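Local coordinates for protein KLLA0C04147p (Kluyveromyces lactis, PDB 5H2D) that binds ergosterol through its C-terminal oxysterol-binding-protein-related domain and probably transfers sterols between membranes, at residues A[38-50]-A[59-71]. Sequence-based numbering, arbitrary orientation.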
ATOM      1  N   ASP A  38      13.094  21.615  -1.153  1.00 44.75           N
ATOM      2  CA  ASP A  38      12.862  22.299  -2.415  1.00 49.23           C
ATOM      3  C   ASP A  38      11.773  23.336  -2.219  1.00 42.69           C
ATOM      4  O   ASP A  38      11.043  23.328  -1.227  1.00 45.93           O
ATOM      5  CB  ASP A  38      12.510  21.332  -3.548  1.00 44.78           C
ATOM      6  CG  ASP A  38      13.059  21.800  -4.890  1.00 42.90           C
ATOM      7  OD1 ASP A  38      14.280  22.062  -4.976  1.00 47.89           O
ATOM      8  OD2 ASP A  38      12.269  21.934  -5.848  1.00 35.29           O
ATOM      9  N   ASP A  39      11.694  24.239  -3.189  1.00 47.02           N
ATOM     10  CA  ASP A  39      10.895  25.443  -3.058  1.00 47.24           C
ATOM     11  C   ASP A  39       9.837  25.518  -4.141  1.00 43.83           C
ATOM     12  O   ASP A  39       9.666  26.567  -4.772  1.00 47.43           O
ATOM     13  CB  ASP A  39      11.785  26.685  -3.113  1.00 53.94           C
ATOM     14  CG  ASP A  39      12.236  27.137  -1.743  1.00 54.65           C
ATOM     15  OD1 ASP A  39      11.694  28.148  -1.247  1.00 56.66           O
ATOM     16  OD2 ASP A  39      13.124  26.475  -1.161  1.00 57.07           O
ATOM     17  N   ARG A  40       9.129  24.423  -4.377  1.00 40.48           N
ATOM     18  CA  ARG A  40       7.897  24.540  -5.129  1.00 33.70           C
ATOM     19  C   ARG A  40       7.019  25.563  -4.415  1.00 33.23           C
ATOM     20  O   ARG A  40       6.887  25.501  -3.185  1.00 35.28           O
ATOM     21  CB  ARG A  40       7.178  23.197  -5.231  1.00 30.69           C
ATOM     22  CG  ARG A  40       7.914  22.136  -6.046  1.00 27.59           C
ATOM     23  CD  ARG A  40       7.244  20.781  -5.842  1.00 25.26           C
ATOM     24  NE  ARG A  40       7.213  20.416  -4.422  1.00 27.02           N
ATOM     25  CZ  ARG A  40       6.322  19.593  -3.868  1.00 25.24           C
ATOM     26  NH1 ARG A  40       5.371  19.039  -4.606  1.00 23.88           N
ATOM     27  NH2 ARG A  40       6.379  19.327  -2.571  1.00 27.30           N
ATOM     28  N   PRO A  41       6.448  26.530  -5.126  1.00 36.00           N
ATOM     29  CA  PRO A  41       5.624  27.537  -4.449  1.00 33.44           C
ATOM     30  C   PRO A  41       4.405  26.902  -3.798  1.00 31.46           C
ATOM     31  O   PRO A  41       3.897  25.867  -4.240  1.00 30.27           O
ATOM     32  CB  PRO A  41       5.227  28.492  -5.580  1.00 34.62           C
ATOM     33  CG  PRO A  41       5.345  27.672  -6.823  1.00 36.64           C
ATOM     34  CD  PRO A  41       6.493  26.732  -6.582  1.00 31.21           C
ATOM     35  N   SER A  42       3.934  27.536  -2.730  1.00 29.92           N
ATOM     36  CA  SER A  42       2.765  27.041  -2.002  1.00 29.86           C
ATOM     37  C   SER A  42       1.496  27.651  -2.601  1.00 27.88           C
ATOM     38  O   SER A  42       0.810  28.474  -1.992  1.00 25.28           O
ATOM     39  CB  SER A  42       2.898  27.359  -0.519  1.00 31.93           C
ATOM     40  OG  SER A  42       3.230  28.725  -0.352  1.00 33.83           O
ATOM     41  N   VAL A  43       1.199  27.230  -3.836  1.00 27.07           N
ATOM     42  CA  VAL A  43      -0.017  27.676  -4.509  1.00 22.15           C
ATOM     43  C   VAL A  43      -1.245  27.172  -3.752  1.00 20.53           C
ATOM     44  O   VAL A  43      -1.253  26.071  -3.194  1.00 20.24           O
ATOM     45  CB  VAL A  43      -0.049  27.188  -5.969  1.00 27.51           C
ATOM     46  CG1 VAL A  43      -1.245  27.796  -6.705  1.00 26.41           C
ATOM     47  CG2 VAL A  43       1.260  27.513  -6.684  1.00 29.90           C
ATOM     48  N   SER A  44      -2.300  27.986  -3.734  1.00 18.59           N
ATOM     49  CA  SER A  44      -3.518  27.602  -3.036  1.00 15.31           C
ATOM     50  C   SER A  44      -4.230  26.469  -3.780  1.00 15.38           C
ATOM     51  O   SER A  44      -4.434  26.547  -4.994  1.00 16.87           O
ATOM     52  CB  SER A  44      -4.429  28.826  -2.891  1.00 22.30           C
ATOM     53  OG  SER A  44      -5.784  28.539  -3.160  1.00 20.74           O
ATOM     54  N   LEU A  45      -4.592  25.403  -3.057  1.00 14.74           N
ATOM     55  CA  LEU A  45      -5.253  24.269  -3.706  1.00 11.21           C
ATOM     56  C   LEU A  45      -6.602  24.675  -4.286  1.00 14.69           C
ATOM     57  O   LEU A  45      -6.957  24.269  -5.400  1.00 13.99           O
ATOM     58  CB  LEU A  45      -5.423  23.115  -2.711  1.00 13.46           C
ATOM     59  CG  LEU A  45      -6.008  21.820  -3.295  1.00 13.58           C
ATOM     60  CD1 LEU A  45      -5.216  21.388  -4.520  1.00 12.83           C
ATOM     61  CD2 LEU A  45      -6.015  20.697  -2.243  1.00 14.18           C
ATOM     62  N   TRP A  46      -7.372  25.462  -3.537  1.00 14.71           N
ATOM     63  CA  TRP A  46      -8.637  25.955  -4.067  1.00 15.54           C
ATOM     64  C   TRP A  46      -8.440  26.709  -5.380  1.00 15.56           C
ATOM     65  O   TRP A  46      -9.207  26.510  -6.330  1.00 16.26           O
ATOM     66  CB  TRP A  46      -9.329  26.833  -3.025  1.00 15.60           C
ATOM     67  CG  TRP A  46     -10.547  27.492  -3.591  1.00 18.99           C
ATOM     68  CD1 TRP A  46     -10.693  28.816  -3.906  1.00 19.12           C
ATOM     69  CD2 TRP A  46     -11.766  26.851  -3.963  1.00 22.21           C
ATOM     70  NE1 TRP A  46     -11.947  29.037  -4.425  1.00 22.34           N
ATOM     71  CE2 TRP A  46     -12.623  27.847  -4.471  1.00 23.78           C
ATOM     72  CE3 TRP A  46     -12.225  25.534  -3.903  1.00 25.05           C
ATOM     73  CZ2 TRP A  46     -13.910  27.563  -4.927  1.00 26.83           C
ATOM     74  CZ3 TRP A  46     -13.501  25.254  -4.352  1.00 27.06           C
ATOM     75  CH2 TRP A  46     -14.331  26.267  -4.850  1.00 27.98           C
ATOM     76  N   SER A  47      -7.420  27.576  -5.465  1.00 14.17           N
ATOM     77  CA  SER A  47      -7.213  28.347  -6.691  1.00 15.65           C
ATOM     78  C   SER A  47      -7.037  27.440  -7.896  1.00 18.01           C
ATOM     79  O   SER A  47      -7.398  27.819  -9.020  1.00 19.41           O
ATOM     80  CB  SER A  47      -6.007  29.288  -6.553  1.00 19.91           C
ATOM     81  OG  SER A  47      -4.763  28.633  -6.762  1.00 19.46           O
ATOM     82  N   VAL A  48      -6.501  26.237  -7.672  1.00 15.97           N
ATOM     83  CA  VAL A  48      -6.276  25.271  -8.738  1.00 17.13           C
ATOM     84  C   VAL A  48      -7.554  24.501  -9.036  1.00 16.45           C
ATOM     85  O   VAL A  48      -7.969  24.370 -10.195  1.00 22.15           O
ATOM     86  CB  VAL A  48      -5.130  24.318  -8.335  1.00 15.52           C
ATOM     87  CG1 VAL A  48      -4.998  23.179  -9.339  1.00 17.79           C
ATOM     88  CG2 VAL A  48      -3.816  25.073  -8.198  1.00 18.43           C
ATOM     89  N   LEU A  49      -8.213  24.000  -7.992  1.00 15.43           N
ATOM     90  CA  LEU A  49      -9.322  23.075  -8.179  1.00 15.29           C
ATOM     91  C   LEU A  49     -10.642  23.763  -8.505  1.00 18.75           C
ATOM     92  O   LEU A  49     -11.559  23.087  -8.975  1.00 19.14           O
ATOM     93  CB  LEU A  49      -9.512  22.202  -6.939  1.00 15.65           C
ATOM     94  CG  LEU A  49      -8.356  21.269  -6.540  1.00 15.45           C
ATOM     95  CD1 LEU A  49      -8.729  20.477  -5.298  1.00 14.07           C
ATOM     96  CD2 LEU A  49      -7.990  20.335  -7.691  1.00 15.31           C
ATOM     97  N   LYS A  50     -10.771  25.070  -8.259  1.00 20.59           N
ATOM     98  CA  LYS A  50     -12.065  25.716  -8.477  1.00 23.31           C
ATOM     99  C   LYS A  50     -12.511  25.621  -9.930  1.00 23.67           C
ATOM    100  O   LYS A  50     -13.714  25.697 -10.211  1.00 27.12           O
ATOM    101  CB  LYS A  50     -12.015  27.182  -8.046  1.00 21.59           C
ATOM    102  CG  LYS A  50     -11.181  28.085  -8.934  1.00 25.13           C
ATOM    103  CD  LYS A  50     -11.093  29.496  -8.346  1.00 22.93           C
ATOM    104  CE  LYS A  50     -10.149  30.363  -9.155  1.00 28.09           C
ATOM    105  NZ  LYS A  50      -9.909  31.678  -8.515  1.00 36.18           N
ATOM    106  N   ARG A  59      -7.937  13.022 -14.508  1.00 29.69           N
ATOM    107  CA  ARG A  59      -8.348  13.969 -15.539  1.00 33.23           C
ATOM    108  C   ARG A  59      -7.894  15.393 -15.255  1.00 35.60           C
ATOM    109  O   ARG A  59      -8.106  16.270 -16.097  1.00 37.07           O
ATOM    110  CB  ARG A  59      -9.871  13.952 -15.702  1.00 35.58           C
ATOM    111  CG  ARG A  59     -10.450  12.618 -16.138  1.00 37.61           C
ATOM    112  CD  ARG A  59     -10.440  12.452 -17.652  1.00 36.45           C
ATOM    113  NE  ARG A  59      -9.086  12.439 -18.199  1.00 44.71           N
ATOM    114  CZ  ARG A  59      -8.254  11.404 -18.127  1.00 44.40           C
ATOM    115  NH1 ARG A  59      -8.630  10.288 -17.511  1.00 39.94           N
ATOM    116  NH2 ARG A  59      -7.040  11.489 -18.662  1.00 42.89           N
ATOM    117  N   MET A  60      -7.288  15.649 -14.103  1.00 30.40           N
ATOM    118  CA  MET A  60      -6.858  16.990 -13.748  1.00 29.59           C
ATOM    119  C   MET A  60      -5.415  17.229 -14.156  1.00 30.00           C
ATOM    120  O   MET A  60      -4.578  16.326 -14.090  1.00 33.88           O
ATOM    121  CB  MET A  60      -6.990  17.219 -12.246  1.00 22.71           C
ATOM    122  CG  MET A  60      -8.407  17.355 -11.749  1.00 24.79           C
ATOM    123  SD  MET A  60      -8.375  17.566  -9.960  1.00 23.40           S
ATOM    124  CE  MET A  60     -10.126  17.676  -9.592  1.00 22.44           C
ATOM    125  N   THR A  61      -5.129  18.460 -14.551  1.00 31.00           N
ATOM    126  CA  THR A  61      -3.762  18.934 -14.700  1.00 32.22           C
ATOM    127  C   THR A  61      -3.427  19.807 -13.500  1.00 28.23           C
ATOM    128  O   THR A  61      -4.165  20.748 -13.183  1.00 28.60           O
ATOM    129  CB  THR A  61      -3.583  19.713 -16.003  1.00 34.08           C
ATOM    130  OG1 THR A  61      -4.825  20.331 -16.368  1.00 39.32           O
ATOM    131  CG2 THR A  61      -3.131  18.778 -17.111  1.00 35.63           C
ATOM    132  N   LEU A  62      -2.332  19.481 -12.826  1.00 27.55           N
ATOM    133  CA  LEU A  62      -2.001  20.144 -11.579  1.00 23.68           C
ATOM    134  C   LEU A  62      -0.603  20.728 -11.656  1.00 23.79           C
ATOM    135  O   LEU A  62       0.272  20.183 -12.341  1.00 27.79           O
ATOM    136  CB  LEU A  62      -2.084  19.163 -10.398  1.00 20.18           C
ATOM    137  CG  LEU A  62      -3.456  18.512 -10.223  1.00 20.51           C
ATOM    138  CD1 LEU A  62      -3.352  17.273  -9.354  1.00 22.98           C
ATOM    139  CD2 LEU A  62      -4.452  19.498  -9.611  1.00 19.99           C
ATOM    140  N   PRO A  63      -0.366  21.842 -10.972  1.00 20.73           N
ATOM    141  CA  PRO A  63       1.002  22.346 -10.842  1.00 21.68           C
ATOM    142  C   PRO A  63       1.840  21.382 -10.021  1.00 21.91           C
ATOM    143  O   PRO A  63       1.324  20.545  -9.277  1.00 18.63           O
ATOM    144  CB  PRO A  63       0.821  23.679 -10.117  1.00 24.15           C
ATOM    145  CG  PRO A  63      -0.420  23.464  -9.296  1.00 21.34           C
ATOM    146  CD  PRO A  63      -1.320  22.603 -10.147  1.00 21.17           C
ATOM    147  N   VAL A  64       3.160  21.505 -10.168  1.00 22.13           N
ATOM    148  CA  VAL A  64       4.057  20.561  -9.514  1.00 20.05           C
ATOM    149  C   VAL A  64       3.943  20.630  -7.996  1.00 18.85           C
ATOM    150  O   VAL A  64       4.254  19.653  -7.306  1.00 17.47           O
ATOM    151  CB  VAL A  64       5.510  20.789  -9.977  1.00 24.74           C
ATOM    152  CG1 VAL A  64       6.044  22.099  -9.427  1.00 23.37           C
ATOM    153  CG2 VAL A  64       6.380  19.622  -9.544  1.00 24.94           C
ATOM    154  N   SER A  65       3.503  21.767  -7.451  1.00 18.64           N
ATOM    155  CA  SER A  65       3.256  21.872  -6.020  1.00 18.77           C
ATOM    156  C   SER A  65       2.271  20.820  -5.520  1.00 16.73           C
ATOM    157  O   SER A  65       2.275  20.496  -4.329  1.00 17.56           O
ATOM    158  CB  SER A  65       2.730  23.277  -5.687  1.00 21.29           C
ATOM    159  OG  SER A  65       3.692  24.259  -6.040  1.00 28.89           O
ATOM    160  N   PHE A  66       1.421  20.283  -6.394  1.00 13.97           N
ATOM    161  CA  PHE A  66       0.454  19.273  -5.971  1.00 14.90           C
ATOM    162  C   PHE A  66       0.731  17.927  -6.631  1.00 13.66           C
ATOM    163  O   PHE A  66      -0.177  17.093  -6.753  1.00 13.86           O
ATOM    164  CB  PHE A  66      -0.978  19.760  -6.226  1.00 12.90           C
ATOM    165  CG  PHE A  66      -1.356  20.903  -5.340  1.00 14.79           C
ATOM    166  CD1 PHE A  66      -1.440  20.720  -3.964  1.00 16.19           C
ATOM    167  CD2 PHE A  66      -1.556  22.171  -5.860  1.00 17.55           C
ATOM    168  CE1 PHE A  66      -1.741  21.771  -3.120  1.00 16.92           C
ATOM    169  CE2 PHE A  66      -1.865  23.226  -5.019  1.00 16.33           C
ATOM    170  CZ  PHE A  66      -1.954  23.023  -3.652  1.00 15.91           C
ATOM    171  N   ASN A  67       1.976  17.705  -7.037  1.00 12.95           N
ATOM    172  CA  ASN A  67       2.457  16.406  -7.488  1.00 13.06           C
ATOM    173  C   ASN A  67       3.485  15.878  -6.494  1.00 12.12           C
ATOM    174  O   ASN A  67       4.160  16.642  -5.801  1.00 13.51           O
ATOM    175  CB  ASN A  67       3.114  16.492  -8.869  1.00 12.94           C
ATOM    176  CG  ASN A  67       2.138  16.788  -9.990  1.00 17.60           C
ATOM    177  OD1 ASN A  67       2.526  17.350 -11.010  1.00 23.96           O
ATOM    178  ND2 ASN A  67       0.891  16.391  -9.828  1.00 18.01           N
ATOM    179  N   GLU A  68       3.627  14.548  -6.450  1.00 11.43           N
ATOM    180  CA  GLU A  68       4.638  13.908  -5.627  1.00 11.89           C
ATOM    181  C   GLU A  68       5.440  12.937  -6.489  1.00 11.26           C
ATOM    182  O   GLU A  68       4.849  12.206  -7.278  1.00 11.71           O
ATOM    183  CB  GLU A  68       3.964  13.145  -4.470  1.00 11.48           C
ATOM    184  CG  GLU A  68       4.918  12.505  -3.498  1.00 13.38           C
ATOM    185  CD  GLU A  68       4.172  11.754  -2.409  1.00 11.63           C
ATOM    186  OE1 GLU A  68       4.021  10.518  -2.511  1.00 12.78           O
ATOM    187  OE2 GLU A  68       3.735  12.405  -1.448  1.00 13.83           O
ATOM    188  N   PRO A  69       6.776  12.875  -6.334  1.00 11.59           N
ATOM    189  CA  PRO A  69       7.584  11.985  -7.185  1.00 12.08           C
ATOM    190  C   PRO A  69       7.590  10.546  -6.710  1.00 11.66           C
ATOM    191  O   PRO A  69       8.631   9.890  -6.664  1.00 13.00           O
ATOM    192  CB  PRO A  69       8.987  12.593  -7.087  1.00 15.74           C
ATOM    193  CG  PRO A  69       9.010  13.132  -5.688  1.00 13.92           C
ATOM    194  CD  PRO A  69       7.628  13.716  -5.473  1.00 14.99           C
ATOM    195  N   THR A  70       6.424  10.034  -6.356  1.00  9.69           N
ATOM    196  CA  THR A  70       6.246   8.615  -6.122  1.00  9.51           C
ATOM    197  C   THR A  70       5.172   8.143  -7.080  1.00 10.21           C
ATOM    198  O   THR A  70       4.374   8.938  -7.562  1.00 12.35           O
ATOM    199  CB  THR A  70       5.795   8.312  -4.694  1.00 11.84           C
ATOM    200  OG1 THR A  70       4.500   8.897  -4.484  1.00 14.50           O
ATOM    201  CG2 THR A  70       6.792   8.885  -3.675  1.00 13.82           C
ATOM    202  N   SER A  71       5.146   6.847  -7.343  1.00  7.78           N
ATOM    203  CA  SER A  71       4.100   6.251  -8.164  1.00  9.85           C
ATOM    204  C   SER A  71       2.964   5.737  -7.284  1.00  9.36           C
ATOM    205  O   SER A  71       3.169   5.395  -6.120  1.00  9.29           O
ATOM    206  CB  SER A  71       4.678   5.093  -8.988  1.00  9.73           C
ATOM    207  OG  SER A  71       3.700   4.479  -9.820  1.00  9.99           O
TER
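Met60 lays its sulfur against Leu49, SD standing 3.6 Å from Leu49 CD2, and the two side chains cross at about a right angle; both also touch Phe173 of strand 161-173. Leu62 follows: its CD2 methyl meets Val48 CG1 at 3.7 Å and reaches on to Leu49. Pro63 meets the same valine with CD and CG, CD against both methyls and CG against CG2, so that Val48 CG1 touches both Leu62 CD2 and Pro63 CD. At Val64 the contact turns polar. The bend of Arg40 at chi3 (-57°) turns its guanidinium toward the 3-10 turn, and NH1 donates to Val64 O (3.0 Å) with the oxygen near the guanidinium plane. Val64 O also accepts from Asn67 N, so two donors grip this carbonyl, while the CG1 methyl of Val64 packs on CG and CD of the arginine. Replacing Arg40 by an alanine would probably cost Val64 O its arginine donor and take the aliphatic chain away from the Val64 methyls. Ser65 OG donates to Pro41 O across a very short 2.4 Å, a value to be read with caution. Phe66 packs against Val43, Leu45 and Val48: Leu45 CD1 sits over the middle of its ring, 3.6 Å from the centroid in a CH-pi contact, while Val43 O lies at the ring edge, 3.2 Å from Phe66 CZ. Leu45 extends from the start of helix 45-49, whose N-cap is Ser44. Beyond Phe66 the chain runs into strand 67-68, and backbone bonds tie Phe66 and Glu68 to Lys119. The helix thus packs on residues flanking the 3-10 turn, while 40-43 hold the turn itself; Leu45 and Leu62 both touch the bound ergosterol, making this contact part of the sterol-pocket wall in an OSBP-related lipid-binding domain.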